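Local coordinates for Alp7A (Bacillus subtilis, PDB 5EC0), which binds ADP and, as a plasmid-borne bacterial relative of actin, probably forms nucleotide-dependent filaments that help segregate its plasmid at cell division, at residues Met1-Met6 / Leu18-Phe23; Glu119-Tyr124 / Thr169-Asp174. One frame throughout, in Å; residues are numbered along the deposited sequence.

From the N terminus, strand 2-10 runs out, strand 14-19 returns beside it, and the chain turns straight into strand 22-33; interaction 1 (M1-M6 with L18-F23) closes this short excursion, with 11 residues between its segments. Interaction 2 (E119-Y124 with T169-D174) opens about a hundred residues later and closes a longer loop of 44 residues that holds both helix and strand, so the two follow in series and neither nests in nor crosses the other. They meet in one sheet, where strands 2-10 and 119-129 are neighbours: I3 N lies 2.7 Å from T121 O and M6 N 2.9 Å from Y124 O, both probable hydrogen bonds.

Interaction 1 of 2, residues Met1-Met6 / Leu18-Phe23; sequences MNISRM and LIDGYF
The contact pairs strands 2-10 and 14-19, the N-terminal beta hairpin of this actin-like fold, and ties the turn leading on to strand 22-33 to the corner at S4. M6 and I19 form an antiparallel non-hydrogen-bonded pair, and beyond it D20 N donates to R5 O at 2.9 Å, nearly straight at 172°. D20 occupies a type I' turn from I19 to Y22, where chi1 of -72° sets CG anti to the carbonyl carbon, beside the backbone N. Its carboxylate is bonded to the corner: OD1 accepts from two successive amides, using its syn lone pair for S4 N at 2.9 Å and meeting R5 N at 3.0 Å nearly along its C-O axis. OD2 adds a weak bond to S4 N and takes a water that also binds S4 OG.

Apolar packing continues beside these bonds. I19 CG2 lies 3.6 Å from I3 CD1 where the two side chains cross obliquely, whereas M6 and I19 run side by side with CG and CG1 4.1 Å apart. The R5 guanidinium passes G21, NH2 standing 3.5 Å from G21 N, but its polar partners lie outside: E370 and Q377 of helix 364-386. An alanine in place of D20 would probably leave the amides of S4 and R5 without their shared acceptor and let the corner shift. The two amide donors are likely to favour the ionised carboxylate, with R5 NH1, 4.3 Å from D20 OD1, adding little; this polar tie runs alongside the apolar I3-I19-M6 cluster.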
loop_
_atom_site.group_PDB
_atom_site.type_symbol
_atom_site.label_atom_id
_atom_site.label_comp_id
_atom_site.label_asym_id
_atom_site.label_seq_id
_atom_site.Cartn_x
_atom_site.Cartn_y
_atom_site.Cartn_z
ATOM N N MET A 1 2.950 -26.188 2.097
ATOM C CA MET A 1 2.836 -25.283 0.958
ATOM C C MET A 1 4.093 -24.436 0.796
ATOM O O MET A 1 4.601 -23.872 1.763
ATOM C CB MET A 1 1.619 -24.363 1.106
ATOM C CG MET A 1 1.676 -23.142 0.192
ATOM S SD MET A 1 0.404 -21.881 0.458
ATOM C CE MET A 1 -0.985 -22.648 -0.361
ATOM N N ASN A 2 4.585 -24.346 -0.435
ATOM C CA ASN A 2 5.744 -23.523 -0.717
ATOM C C ASN A 2 5.433 -22.272 -1.543
ATOM O O ASN A 2 4.847 -22.352 -2.622
ATOM C CB ASN A 2 6.810 -24.345 -1.434
ATOM C CG ASN A 2 7.974 -23.494 -1.865
ATOM O OD1 ASN A 2 8.797 -23.095 -1.043
ATOM N ND2 ASN A 2 8.030 -23.169 -3.151
ATOM N N ILE A 3 5.852 -21.121 -1.024
ATOM C CA ILE A 3 5.690 -19.825 -1.679
ATOM C C ILE A 3 7.039 -19.255 -2.124
ATOM O O ILE A 3 7.959 -19.161 -1.318
ATOM C CB ILE A 3 5.029 -18.805 -0.739
ATOM C CG1 ILE A 3 3.592 -19.201 -0.431
ATOM C CG2 ILE A 3 5.075 -17.386 -1.334
ATOM C CD1 ILE A 3 2.967 -18.279 0.576
ATOM N N SER A 4 7.155 -18.854 -3.387
ATOM C CA SER A 4 8.434 -18.384 -3.911
ATOM C C SER A 4 8.695 -16.922 -3.564
ATOM O O SER A 4 9.792 -16.570 -3.128
ATOM C CB SER A 4 8.497 -18.567 -5.430
ATOM O OG SER A 4 8.379 -19.933 -5.767
ATOM N N ARG A 5 7.694 -16.072 -3.782
ATOM C CA ARG A 5 7.837 -14.632 -3.585
ATOM C C ARG A 5 6.640 -14.078 -2.830
ATOM O O ARG A 5 5.485 -14.307 -3.214
ATOM C CB ARG A 5 7.969 -13.897 -4.933
ATOM C CG ARG A 5 9.084 -14.413 -5.854
ATOM C CD ARG A 5 9.104 -13.679 -7.213
ATOM N NE ARG A 5 7.749 -13.427 -7.720
ATOM C CZ ARG A 5 7.002 -14.329 -8.347
ATOM N NH1 ARG A 5 7.476 -15.543 -8.559
ATOM N NH2 ARG A 5 5.777 -14.021 -8.756
ATOM N N MET A 6 6.898 -13.358 -1.751
ATOM C CA MET A 6 5.816 -12.648 -1.093
ATOM C C MET A 6 6.208 -11.203 -0.808
ATOM O O MET A 6 7.167 -10.935 -0.086
ATOM C CB MET A 6 5.403 -13.345 0.198
ATOM C CG MET A 6 4.346 -12.562 0.961
ATOM S SD MET A 6 3.659 -13.558 2.268
ATOM C CE MET A 6 2.403 -12.458 2.924
ATOM N N LEU A 18 1.435 -9.277 -2.774
ATOM C CA LEU A 18 1.414 -10.216 -3.880
ATOM C C LEU A 18 2.088 -11.510 -3.448
ATOM O O LEU A 18 3.233 -11.508 -2.972
ATOM C CB LEU A 18 2.124 -9.640 -5.108
ATOM C CG LEU A 18 1.557 -8.452 -5.879
ATOM C CD1 LEU A 18 2.671 -7.790 -6.714
ATOM C CD2 LEU A 18 0.454 -8.956 -6.782
ATOM N N ILE A 19 1.377 -12.614 -3.602
ATOM C CA ILE A 19 1.915 -13.914 -3.235
ATOM C C ILE A 19 1.969 -14.773 -4.471
ATOM O O ILE A 19 0.933 -15.133 -5.016
ATOM C CB ILE A 19 1.065 -14.597 -2.156
ATOM C CG1 ILE A 19 0.930 -13.674 -0.936
ATOM C CG2 ILE A 19 1.681 -15.905 -1.764
ATOM C CD1 ILE A 19 -0.069 -14.146 0.090
ATOM N N ASP A 20 3.192 -15.102 -4.888
ATOM C CA ASP A 20 3.483 -15.721 -6.185
ATOM C C ASP A 20 2.646 -15.105 -7.299
ATOM O O ASP A 20 2.044 -15.818 -8.093
ATOM C CB ASP A 20 3.271 -17.240 -6.131
ATOM C CG ASP A 20 4.349 -17.955 -5.319
ATOM O OD1 ASP A 20 5.467 -17.407 -5.204
ATOM O OD2 ASP A 20 4.078 -19.065 -4.797
ATOM N N GLY A 21 2.605 -13.770 -7.337
ATOM C CA GLY A 21 1.884 -13.049 -8.374
ATOM C C GLY A 21 0.393 -12.919 -8.126
ATOM O O GLY A 21 -0.325 -12.313 -8.919
ATOM N N TYR A 22 -0.083 -13.480 -7.024
ATOM C CA TYR A 22 -1.493 -13.365 -6.696
ATOM C C TYR A 22 -1.750 -12.184 -5.762
ATOM O O TYR A 22 -1.188 -12.095 -4.653
ATOM C CB TYR A 22 -2.001 -14.664 -6.068
ATOM C CG TYR A 22 -3.477 -14.650 -5.725
ATOM C CD1 TYR A 22 -4.444 -14.831 -6.703
ATOM C CD2 TYR A 22 -3.899 -14.448 -4.418
ATOM C CE1 TYR A 22 -5.803 -14.818 -6.381
ATOM C CE2 TYR A 22 -5.246 -14.440 -4.089
ATOM C CZ TYR A 22 -6.192 -14.623 -5.071
ATOM O OH TYR A 22 -7.522 -14.606 -4.726
ATOM N N PHE A 23 -2.626 -11.292 -6.213
ATOM C CA PHE A 23 -3.003 -10.104 -5.451
ATOM C C PHE A 23 -4.259 -10.261 -4.571
ATOM O O PHE A 23 -5.280 -10.806 -5.001
ATOM C CB PHE A 23 -3.215 -8.922 -6.408
ATOM C CG PHE A 23 -3.677 -7.664 -5.721
ATOM C CD1 PHE A 23 -2.754 -6.797 -5.139
ATOM C CD2 PHE A 23 -5.036 -7.351 -5.646
ATOM C CE1 PHE A 23 -3.168 -5.636 -4.488
ATOM C CE2 PHE A 23 -5.467 -6.195 -4.992
ATOM C CZ PHE A 23 -4.530 -5.332 -4.414
HETATM O O HOH W 1 5.987 -21.280 -5.589
#

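Interaction 2 of 2, residues Glu119-Tyr124 / Thr169-Asp174; sequences EVTIEY and TIKVED
Parallel strand pairing joins V120 to I170 and I122 to V172 in the large mixed sheet of the actin-like fold, where strand 119-129 lies between strands 166-179 and 2-10. The short strand axes run 4.7 Å apart with their directions only 13° off parallel, and the register holds residue for residue from E119-T169 to I122-V172. Four backbone bonds alternate between the strands: V120 N to T169 O, K171 N to V120 O (2.7 Å), I122 N to K171 O and E173 N to I122 O.

One face is apolar. I122 reaches CD1 to both neighbours across the pair, 3.9 Å from I170 CG2 and 4.0 Å from V172 CG2. Helix 95-112 covers this face, with I170 against L102 and T105, and V172 against F101.

The other face carries E119, T121, T169 and K171. T121 CG2 lies 4.1 Å from K171 CB, and T121 OG1 is bonded to N2 of strand 2-10. Past the corner at E123, the side chains of E123 and E173 lie side by side, pointing the same way, their carboxylate planes 18° apart; E123 is salt-bridged to K380, which would probably ease any repulsion between the two like charges. At the opposite end, K171 NZ bridges to E119 OE1 at 3.2 Å, approaching from above the carboxylate plane, 61° out of it.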
loop_
_atom_site.group_PDB
_atom_site.type_symbol
_atom_site.label_atom_id
_atom_site.label_comp_id
_atom_site.label_asym_id
_atom_site.label_seq_id
_atom_site.Cartn_x
_atom_site.Cartn_y
_atom_site.Cartn_z
ATOM N N GLU A 119 1.845 -26.246 7.174
ATOM C CA GLU A 119 3.139 -25.579 7.093
ATOM C C GLU A 119 3.286 -24.792 5.806
ATOM O O GLU A 119 2.932 -25.279 4.732
ATOM C CB GLU A 119 4.282 -26.597 7.209
ATOM C CG GLU A 119 5.504 -26.063 7.963
ATOM C CD GLU A 119 6.763 -26.872 7.709
ATOM O OE1 GLU A 119 7.243 -27.550 8.647
ATOM O OE2 GLU A 119 7.278 -26.815 6.570
ATOM N N VAL A 120 3.812 -23.574 5.929
ATOM C CA VAL A 120 4.117 -22.731 4.780
ATOM C C VAL A 120 5.574 -22.294 4.826
ATOM O O VAL A 120 6.021 -21.729 5.831
ATOM C CB VAL A 120 3.213 -21.465 4.725
ATOM C CG1 VAL A 120 3.691 -20.500 3.634
ATOM C CG2 VAL A 120 1.771 -21.856 4.497
ATOM N N THR A 121 6.308 -22.572 3.750
ATOM C CA THR A 121 7.633 -21.999 3.541
ATOM C C THR A 121 7.596 -20.851 2.512
ATOM O O THR A 121 6.986 -20.965 1.452
ATOM C CB THR A 121 8.654 -23.070 3.071
ATOM O OG1 THR A 121 8.079 -23.848 2.016
ATOM C CG2 THR A 121 9.035 -23.990 4.207
ATOM N N ILE A 122 8.243 -19.739 2.850
ATOM C CA ILE A 122 8.366 -18.592 1.960
ATOM C C ILE A 122 9.850 -18.357 1.640
ATOM O O ILE A 122 10.650 -18.074 2.542
ATOM C CB ILE A 122 7.770 -17.308 2.588
ATOM C CG1 ILE A 122 6.278 -17.488 2.868
ATOM C CG2 ILE A 122 8.009 -16.098 1.687
ATOM C CD1 ILE A 122 5.737 -16.489 3.861
ATOM N N GLU A 123 10.222 -18.488 0.368
ATOM C CA GLU A 123 11.635 -18.379 -0.015
ATOM C C GLU A 123 12.127 -16.950 0.133
ATOM O O GLU A 123 13.214 -16.715 0.642
ATOM C CB GLU A 123 11.846 -18.854 -1.449
ATOM C CG GLU A 123 11.498 -20.315 -1.653
ATOM C CD GLU A 123 11.856 -20.812 -3.041
ATOM O OE1 GLU A 123 12.772 -20.236 -3.666
ATOM O OE2 GLU A 123 11.222 -21.779 -3.503
ATOM N N TYR A 124 11.294 -16.002 -0.287
ATOM C CA TYR A 124 11.686 -14.605 -0.333
ATOM C C TYR A 124 10.522 -13.693 0.059
ATOM O O TYR A 124 9.551 -13.563 -0.684
ATOM C CB TYR A 124 12.198 -14.253 -1.735
ATOM C CG TYR A 124 12.937 -12.942 -1.799
ATOM C CD1 TYR A 124 14.144 -12.772 -1.121
ATOM C CD2 TYR A 124 12.448 -11.874 -2.556
ATOM C CE1 TYR A 124 14.849 -11.571 -1.181
ATOM C CE2 TYR A 124 13.147 -10.661 -2.619
ATOM C CZ TYR A 124 14.341 -10.517 -1.927
ATOM O OH TYR A 124 15.034 -9.333 -1.989
ATOM N N THR A 169 2.446 -23.340 10.881
ATOM C CA THR A 169 3.841 -22.902 10.996
ATOM C C THR A 169 4.274 -22.239 9.690
ATOM O O THR A 169 4.119 -22.817 8.612
ATOM C CB THR A 169 4.785 -24.063 11.332
ATOM O OG1 THR A 169 4.352 -24.682 12.541
ATOM C CG2 THR A 169 6.207 -23.577 11.531
ATOM N N ILE A 170 4.802 -21.022 9.798
ATOM C CA ILE A 170 5.250 -20.247 8.640
ATOM C C ILE A 170 6.755 -19.972 8.734
ATOM O O ILE A 170 7.215 -19.320 9.677
ATOM C CB ILE A 170 4.476 -18.894 8.523
ATOM C CG1 ILE A 170 2.981 -19.150 8.318
ATOM C CG2 ILE A 170 5.018 -18.037 7.404
ATOM C CD1 ILE A 170 2.104 -17.956 8.695
ATOM N N LYS A 171 7.507 -20.472 7.752
ATOM C CA LYS A 171 8.964 -20.329 7.728
ATOM C C LYS A 171 9.424 -19.420 6.610
ATOM O O LYS A 171 9.268 -19.734 5.427
ATOM C CB LYS A 171 9.648 -21.690 7.593
ATOM C CG LYS A 171 9.530 -22.553 8.855
ATOM C CD LYS A 171 9.866 -24.006 8.566
ATOM C CE LYS A 171 9.885 -24.828 9.836
ATOM N NZ LYS A 171 9.991 -26.283 9.539
ATOM N N VAL A 172 9.993 -18.286 6.997
ATOM C CA VAL A 172 10.488 -17.312 6.025
ATOM C C VAL A 172 11.988 -17.479 5.894
ATOM O O VAL A 172 12.732 -17.181 6.830
ATOM C CB VAL A 172 10.143 -15.878 6.446
ATOM C CG1 VAL A 172 10.849 -14.859 5.521
ATOM C CG2 VAL A 172 8.618 -15.689 6.457
ATOM N N GLU A 173 12.414 -17.990 4.741
ATOM C CA GLU A 173 13.810 -18.344 4.510
ATOM C C GLU A 173 14.701 -17.117 4.354
ATOM O O GLU A 173 15.791 -17.056 4.914
ATOM C CB GLU A 173 13.934 -19.229 3.268
ATOM C CG GLU A 173 13.050 -20.484 3.299
ATOM C CD GLU A 173 13.348 -21.444 2.156
ATOM O OE1 GLU A 173 14.113 -21.071 1.233
ATOM O OE2 GLU A 173 12.827 -22.578 2.187
ATOM N N ASP A 174 14.230 -16.145 3.580
ATOM C CA ASP A 174 14.987 -14.932 3.314
ATOM C C ASP A 174 14.044 -13.736 3.292
ATOM O O ASP A 174 12.927 -13.837 2.795
ATOM C CB ASP A 174 15.734 -15.053 1.988
ATOM C CG ASP A 174 16.796 -14.003 1.822
ATOM O OD1 ASP A 174 17.205 -13.408 2.847
ATOM O OD2 ASP A 174 17.228 -13.779 0.669
#